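Local structure of receptor-type adenylate cyclase GRESAG 4.1 (Trypanosoma brucei, 1FX2) at residues A28-P31 with D32-P35; D36-A39 with A40-R43; V57-G61 with D62-I66. The protein makes cyclic AMP and diphosphate from ATP with the help of magnesium, through the class III catalytic domain described here, and could be a receptor for an unknown ligand. All coordinates share one frame; numbering follows the deposited sequence.

Contact 1 (A28-P31 with D32-P35); sequences AAHP and DLMP
In both His30 and Leu33 the first torsion sets CG anti to the carbonyl carbon (chi1 -54° and -55°), and from these two positions the side chains converge across the turn that joins them. Leu33 does the touching with CD1, which lies 3.9 Å from His30 CB and about as near to CG and ND1; the methyl thus meets the root of the imidazole. One face of that ring is taken by its own neighbour, with Ala29 CB 3.7 Å above the plane and over its centre.

The backbone beneath is a corner between two helices. Helix 23-29 ends as His30 leaves helical angles, and helix 34-51 starts only four residues later, with His30 O bonding both Leu33 N and Met34 N across the bend. His30 O accepts from Met34 N at 3.0 Å almost head-on, with a C=O...N angle of 175°, and from Leu33 N at the same 3.0 Å from well above the carbonyl plane. Two donors on a single oxygen hold the residue just past the first helix to Leu33 and to the first residue of the second. Met34 adds its CG, 3.4 Å from His30 O, before bends at chi2 and chi3 carry the rest of the side chain away; it touches Leu26 and Trp27 of helix 23-29 and Leu95 of helix 94-109. Pro35 has no N-H to offer; its CD sits 3.1 Å from Pro31 O, so that corner of the ring lies against the carbonyl that precedes Asp32. At the far end of the imidazole, His30 NE2 is hydrogen-bonded to Ser98 OG on helix 94-109, whose Ala94 is touched by both His30 and Leu33.

Contact 2 (D36-A39 with A40-R43); sequences DAVA and AHHR
Successive backbone hydrogen bonds carry the link between Val38 and His42 and between the residues around them. Ala40, His41, His42 and Arg43 each donate to the carbonyl four residues back, the regular pattern of an alpha helix, with His42 N 2.9 Å from Val38 O.

Among polar side chains, the two histidines are joined to each other: His41 ND1 and His42 ND1 lie 2.9 Å apart in a hydrogen bond whose donor could be either. His42 ND1 stands at the edge of the His41 ring and in its plane, so this bond restrains how the two imidazoles turn. The other polar bridge runs through water. Arg43 NH2 donates to a water at 2.8 Å, and that water donates to Asp36 O, also at 2.8 Å, so the carbonyl that receives Ala40 N is gripped a second time.

Packing supplies the remainder. Val38 has CG1 anti to the backbone N (chi1 -176°), which lays this branch alongside the His42 ring, 3.8 Å from CE1, the two side chains pointing the same way. A bend at chi3 folds the Arg43 guanidinium back over the helix, one face over Ala39 O, 3.6 Å from its plane and offset toward the rim, with Ala39 CB 3.9 Å from NH1.

This part of helix 34-51 lies over the sheet: Val38 and His41 reach Ile20 on strand 13-20, the His42 ring meets Phe64 on strand 63-68 edge-to-face, and His41 meets Phe85 on helix 71-87.

Contact 3 (V57-G61 with D62-I66); sequences VKTVG and DSFMI
Strands 57-60 and 63-66 run antiparallel at 174°, joined by a type II' turn from Val60 to Ser63 in which Gly61 takes a positive phi of 64°, tied by two backbone bonds between Val60 and Ser63 and by Met65 N to Lys58 O at 2.9 Å, and ending in a classic beta bulge where Val57 and Lys58 both face Met65, whose O accepts from Val57 N at 2.8 Å and only weakly from Lys58 N.

On one face of the hairpin Thr59 lies over one face of the Phe64 ring. OG1 hangs 3.3 Å above the ring plane, displaced toward the rim at CD2 and CE2, while CG2, anti to the backbone N, makes a CH-pi contact 4.2 Å from the ring centroid. Thr59 OG1 has its hydrogen-bond partner in Glu56. On the other face the extended Met65 chain runs past Val57 and Lys58, its SD 3.8 Å from Val57 CG1 and 4.0 Å from Lys58 CD; Lys58 NZ goes on to a salt bridge with Asp155.

At the turn sits Asp62, a predicted magnesium ligand; its OD1 is hydrogen-bonded to Ser23 OG and its OD2 to Ile20 N, and Ser63 OG bonds Asp19, the other predicted ligand. Strand 63-68 lies between the sheet's outermost strand 55-60 and strand 13-20, with helix 34-51 over Thr59 and Phe64 and strand 154-157 against Val57 and Met65.

In the fold
The three contacts follow one another along the chain within the class III cyclase catalytic domain. Contact 1 is the bend between helices 23-29 and 34-51, contact 2 continues directly along helix 34-51, their centres about 12 Å apart, and contact 3 is the hairpin of strands 55-60 and 63-68 that comes next. Contacts 2 and 3 have centres about 13 Å apart and touch, His41 meeting Asp62 and His42 meeting Thr59, Gly61 and Phe64; contacts 1 and 3, with centres about 20 Å apart, do not. The helix thus leads from a surface corner to the hairpin at one side of the seven-stranded sheet, where the turn carries Asp62 beside Asp19, the predicted magnesium site.

Contact 1 (A28-P31 with D32-P35)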
loop_
_atom_site.group_PDB
_atom_site.type_symbol
_atom_site.label_atom_id
_atom_site.label_comp_id
_atom_site.label_asym_id
_atom_site.label_seq_id
_atom_site.Cartn_x
_atom_site.Cartn_y
_atom_site.Cartn_z
ATOM N N ALA A 28 23.021 16.620 21.319
ATOM C CA ALA A 28 24.494 16.743 21.529
ATOM C C ALA A 28 25.013 18.011 20.960
ATOM O O ALA A 28 25.907 18.696 21.569
ATOM C CB ALA A 28 25.237 15.577 20.904
ATOM N N ALA A 29 24.532 18.431 19.795
ATOM C CA ALA A 29 24.985 19.651 19.153
ATOM C C ALA A 29 24.393 20.933 19.675
ATOM O O ALA A 29 25.077 21.963 19.710
ATOM C CB ALA A 29 24.661 19.581 17.619
ATOM N N HIS A 30 23.165 20.877 20.192
ATOM C CA HIS A 30 22.434 22.076 20.586
ATOM C C HIS A 30 21.784 21.911 21.948
ATOM O O HIS A 30 20.589 22.101 22.148
ATOM C CB HIS A 30 21.324 22.314 19.566
ATOM C CG HIS A 30 21.827 22.371 18.150
ATOM N ND1 HIS A 30 22.801 23.271 17.730
ATOM C CD2 HIS A 30 21.540 21.593 17.080
ATOM C CE1 HIS A 30 23.086 23.027 16.456
ATOM N NE2 HIS A 30 22.335 22.024 16.034
ATOM N N PRO A 31 22.606 21.666 22.967
ATOM C CA PRO A 31 22.013 21.477 24.315
ATOM C C PRO A 31 21.355 22.728 24.916
ATOM O O PRO A 31 20.466 22.601 25.769
ATOM C CB PRO A 31 23.240 21.062 25.184
ATOM C CG PRO A 31 24.345 21.807 24.485
ATOM C CD PRO A 31 24.090 21.530 22.994
ATOM N N ASP A 32 21.695 23.903 24.440
ATOM C CA ASP A 32 21.098 25.129 24.906
ATOM C C ASP A 32 19.853 25.549 24.077
ATOM O O ASP A 32 19.106 26.420 24.457
ATOM C CB ASP A 32 22.137 26.241 24.823
ATOM C CG ASP A 32 23.214 26.116 25.910
ATOM O OD1 ASP A 32 23.024 25.387 26.914
ATOM O OD2 ASP A 32 24.254 26.784 25.751
ATOM N N LEU A 33 19.553 24.814 23.030
ATOM C CA LEU A 33 18.357 25.142 22.201
ATOM C C LEU A 33 17.312 24.044 22.356
ATOM O O LEU A 33 16.138 24.333 22.287
ATOM C CB LEU A 33 18.697 25.200 20.675
ATOM C CG LEU A 33 19.802 26.096 20.158
ATOM C CD1 LEU A 33 19.986 25.808 18.633
ATOM C CD2 LEU A 33 19.328 27.518 20.441
ATOM N N MET A 34 17.725 22.793 22.577
ATOM C CA MET A 34 16.735 21.713 22.560
ATOM C C MET A 34 15.655 21.784 23.668
ATOM O O MET A 34 14.502 21.451 23.432
ATOM C CB MET A 34 17.452 20.332 22.463
ATOM C CG MET A 34 18.061 20.028 21.116
ATOM S SD MET A 34 16.827 20.000 19.763
ATOM C CE MET A 34 16.128 18.363 20.015
ATOM N N PRO A 35 16.011 22.149 24.905
ATOM C CA PRO A 35 14.912 22.211 25.862
ATOM C C PRO A 35 13.751 23.074 25.427
ATOM O O PRO A 35 12.600 22.673 25.496
ATOM C CB PRO A 35 15.593 22.748 27.153
ATOM C CG PRO A 35 17.021 22.205 27.031
ATOM C CD PRO A 35 17.359 22.350 25.519
#

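Contact 2 (D36-A39 with A40-R43)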
loop_
_atom_site.group_PDB
_atom_site.type_symbol
_atom_site.label_atom_id
_atom_site.label_comp_id
_atom_site.label_asym_id
_atom_site.label_seq_id
_atom_site.Cartn_x
_atom_site.Cartn_y
_atom_site.Cartn_z
ATOM N N ASP A 36 14.052 24.277 24.917
ATOM C CA ASP A 36 12.971 25.150 24.504
ATOM C C ASP A 36 12.314 24.637 23.185
ATOM O O ASP A 36 11.097 24.743 23.083
ATOM C CB ASP A 36 13.544 26.515 24.200
ATOM C CG ASP A 36 13.907 27.322 25.436
ATOM O OD1 ASP A 36 13.540 26.981 26.550
ATOM O OD2 ASP A 36 14.552 28.377 25.248
ATOM N N ALA A 37 13.125 24.034 22.300
ATOM C CA ALA A 37 12.506 23.583 21.042
ATOM C C ALA A 37 11.594 22.435 21.311
ATOM O O ALA A 37 10.506 22.379 20.764
ATOM C CB ALA A 37 13.559 23.178 20.018
ATOM N N VAL A 38 12.024 21.499 22.185
ATOM C CA VAL A 38 11.188 20.346 22.420
ATOM C C VAL A 38 9.958 20.769 23.222
ATOM O O VAL A 38 8.907 20.261 22.997
ATOM C CB VAL A 38 11.936 19.141 23.070
ATOM C CG1 VAL A 38 11.022 17.909 23.197
ATOM C CG2 VAL A 38 13.169 18.745 22.150
ATOM N N ALA A 39 10.110 21.689 24.193
ATOM C CA ALA A 39 8.932 22.167 24.894
ATOM C C ALA A 39 7.926 22.796 23.923
ATOM O O ALA A 39 6.728 22.523 24.061
ATOM C CB ALA A 39 9.361 23.185 25.967
ATOM N N ALA A 40 8.410 23.505 22.885
ATOM C CA ALA A 40 7.457 24.093 21.930
ATOM C C ALA A 40 6.768 22.970 21.129
ATOM O O ALA A 40 5.583 23.067 20.805
ATOM C CB ALA A 40 8.148 25.109 21.006
ATOM N N HIS A 41 7.588 21.972 20.765
ATOM C CA HIS A 41 7.047 20.774 20.065
ATOM C C HIS A 41 5.904 20.195 20.864
ATOM O O HIS A 41 4.856 19.882 20.310
ATOM C CB HIS A 41 8.279 19.772 19.853
ATOM C CG HIS A 41 7.908 18.329 19.678
ATOM N ND1 HIS A 41 7.630 17.507 20.763
ATOM C CD2 HIS A 41 7.966 17.510 18.596
ATOM C CE1 HIS A 41 7.562 16.236 20.347
ATOM N NE2 HIS A 41 7.739 16.220 19.024
ATOM N N HIS A 42 6.123 19.968 22.158
ATOM C CA HIS A 42 5.029 19.383 22.961
ATOM C C HIS A 42 3.799 20.281 23.032
ATOM O O HIS A 42 2.672 19.816 23.015
ATOM C CB HIS A 42 5.537 19.099 24.372
ATOM C CG HIS A 42 6.270 17.806 24.537
ATOM N ND1 HIS A 42 7.234 17.371 23.662
ATOM C CD2 HIS A 42 6.194 16.856 25.500
ATOM C CE1 HIS A 42 7.739 16.222 24.074
ATOM N NE2 HIS A 42 7.108 15.874 25.182
ATOM N N ARG A 43 4.015 21.597 23.167
ATOM C CA ARG A 43 2.853 22.460 23.213
ATOM C C ARG A 43 2.045 22.394 21.915
ATOM O O ARG A 43 0.820 22.346 21.923
ATOM C CB ARG A 43 3.321 23.896 23.476
ATOM C CG ARG A 43 3.804 24.116 24.849
ATOM C CD ARG A 43 3.905 25.639 25.037
ATOM N NE ARG A 43 4.886 26.271 24.130
ATOM C CZ ARG A 43 6.185 26.386 24.430
ATOM N NH1 ARG A 43 6.648 25.897 25.592
ATOM N NH2 ARG A 43 6.967 27.123 23.658
HETATM O O HOH W 1 9.630 26.689 24.441
#

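Contact 3 (V57-G61 with D62-I66)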
loop_
_atom_site.group_PDB
_atom_site.type_symbol
_atom_site.label_atom_id
_atom_site.label_comp_id
_atom_site.label_asym_id
_atom_site.label_seq_id
_atom_site.Cartn_x
_atom_site.Cartn_y
_atom_site.Cartn_z
ATOM N N VAL A 57 -1.849 9.075 24.976
ATOM C CA VAL A 57 -1.699 7.861 25.775
ATOM C C VAL A 57 -0.497 8.067 26.676
ATOM O O VAL A 57 -0.575 7.815 27.911
ATOM C CB VAL A 57 -1.494 6.637 24.862
ATOM C CG1 VAL A 57 -1.311 5.367 25.718
ATOM C CG2 VAL A 57 -2.665 6.574 23.866
ATOM N N LYS A 58 0.671 8.380 26.062
ATOM C CA LYS A 58 1.861 8.653 26.845
ATOM C C LYS A 58 2.925 9.338 26.015
ATOM O O LYS A 58 2.840 9.373 24.796
ATOM C CB LYS A 58 2.437 7.377 27.371
ATOM C CG LYS A 58 2.789 6.298 26.379
ATOM C CD LYS A 58 2.161 5.004 26.830
ATOM C CE LYS A 58 3.106 3.824 26.776
ATOM N NZ LYS A 58 2.559 2.709 27.617
ATOM N N THR A 59 3.869 9.952 26.701
ATOM C CA THR A 59 4.978 10.537 26.015
ATOM C C THR A 59 6.178 10.042 26.721
ATOM O O THR A 59 6.199 10.044 27.955
ATOM C CB THR A 59 4.995 12.041 25.976
ATOM O OG1 THR A 59 3.791 12.534 25.397
ATOM C CG2 THR A 59 6.061 12.479 25.142
ATOM N N VAL A 60 7.235 9.703 25.971
ATOM C CA VAL A 60 8.526 9.257 26.528
ATOM C C VAL A 60 9.545 10.128 25.793
ATOM O O VAL A 60 9.712 9.926 24.577
ATOM C CB VAL A 60 8.745 7.781 26.156
ATOM C CG1 VAL A 60 10.063 7.271 26.646
ATOM C CG2 VAL A 60 7.615 6.900 26.802
ATOM N N GLY A 61 10.263 11.063 26.462
ATOM C CA GLY A 61 11.191 11.917 25.710
ATOM C C GLY A 61 10.387 12.750 24.760
ATOM O O GLY A 61 9.455 13.464 25.160
ATOM N N ASP A 62 10.793 12.750 23.492
ATOM C CA ASP A 62 9.978 13.490 22.564
ATOM C C ASP A 62 9.044 12.544 21.803
ATOM O O ASP A 62 8.374 13.019 20.874
ATOM C CB ASP A 62 10.854 14.277 21.531
ATOM C CG ASP A 62 11.899 13.372 20.791
ATOM O OD1 ASP A 62 13.083 13.309 21.163
ATOM O OD2 ASP A 62 11.487 12.587 19.870
ATOM N N SER A 63 8.948 11.303 22.176
ATOM C CA SER A 63 8.079 10.370 21.457
ATOM C C SER A 63 6.656 10.462 21.993
ATOM O O SER A 63 6.423 10.165 23.188
ATOM C CB SER A 63 8.572 8.967 21.662
ATOM O OG SER A 63 10.012 8.751 21.448
ATOM N N PHE A 64 5.689 10.736 21.129
ATOM C CA PHE A 64 4.251 10.734 21.523
ATOM C C PHE A 64 3.592 9.432 21.050
ATOM O O PHE A 64 3.925 8.892 19.967
ATOM C CB PHE A 64 3.439 11.906 20.898
ATOM C CG PHE A 64 3.469 13.153 21.688
ATOM C CD1 PHE A 64 4.552 13.994 21.600
ATOM C CD2 PHE A 64 2.407 13.513 22.508
ATOM C CE1 PHE A 64 4.554 15.163 22.327
ATOM C CE2 PHE A 64 2.392 14.645 23.221
ATOM C CZ PHE A 64 3.485 15.534 23.150
ATOM N N MET A 65 2.656 8.957 21.886
ATOM C CA MET A 65 1.721 7.848 21.485
ATOM C C MET A 65 0.358 8.481 21.686
ATOM O O MET A 65 -0.028 8.857 22.807
ATOM C CB MET A 65 1.931 6.584 22.336
ATOM C CG MET A 65 0.909 5.501 21.900
ATOM S SD MET A 65 1.141 4.131 23.092
ATOM C CE MET A 65 -0.213 3.006 22.619
ATOM N N ILE A 66 -0.407 8.548 20.604
ATOM C CA ILE A 66 -1.739 9.242 20.609
ATOM C C ILE A 66 -2.807 8.268 20.055
ATOM O O ILE A 66 -2.519 7.533 19.101
ATOM C CB ILE A 66 -1.684 10.489 19.672
ATOM C CG1 ILE A 66 -0.646 11.509 20.214
ATOM C CG2 ILE A 66 -3.097 11.184 19.609
ATOM C CD1 ILE A 66 -0.220 12.517 19.185
#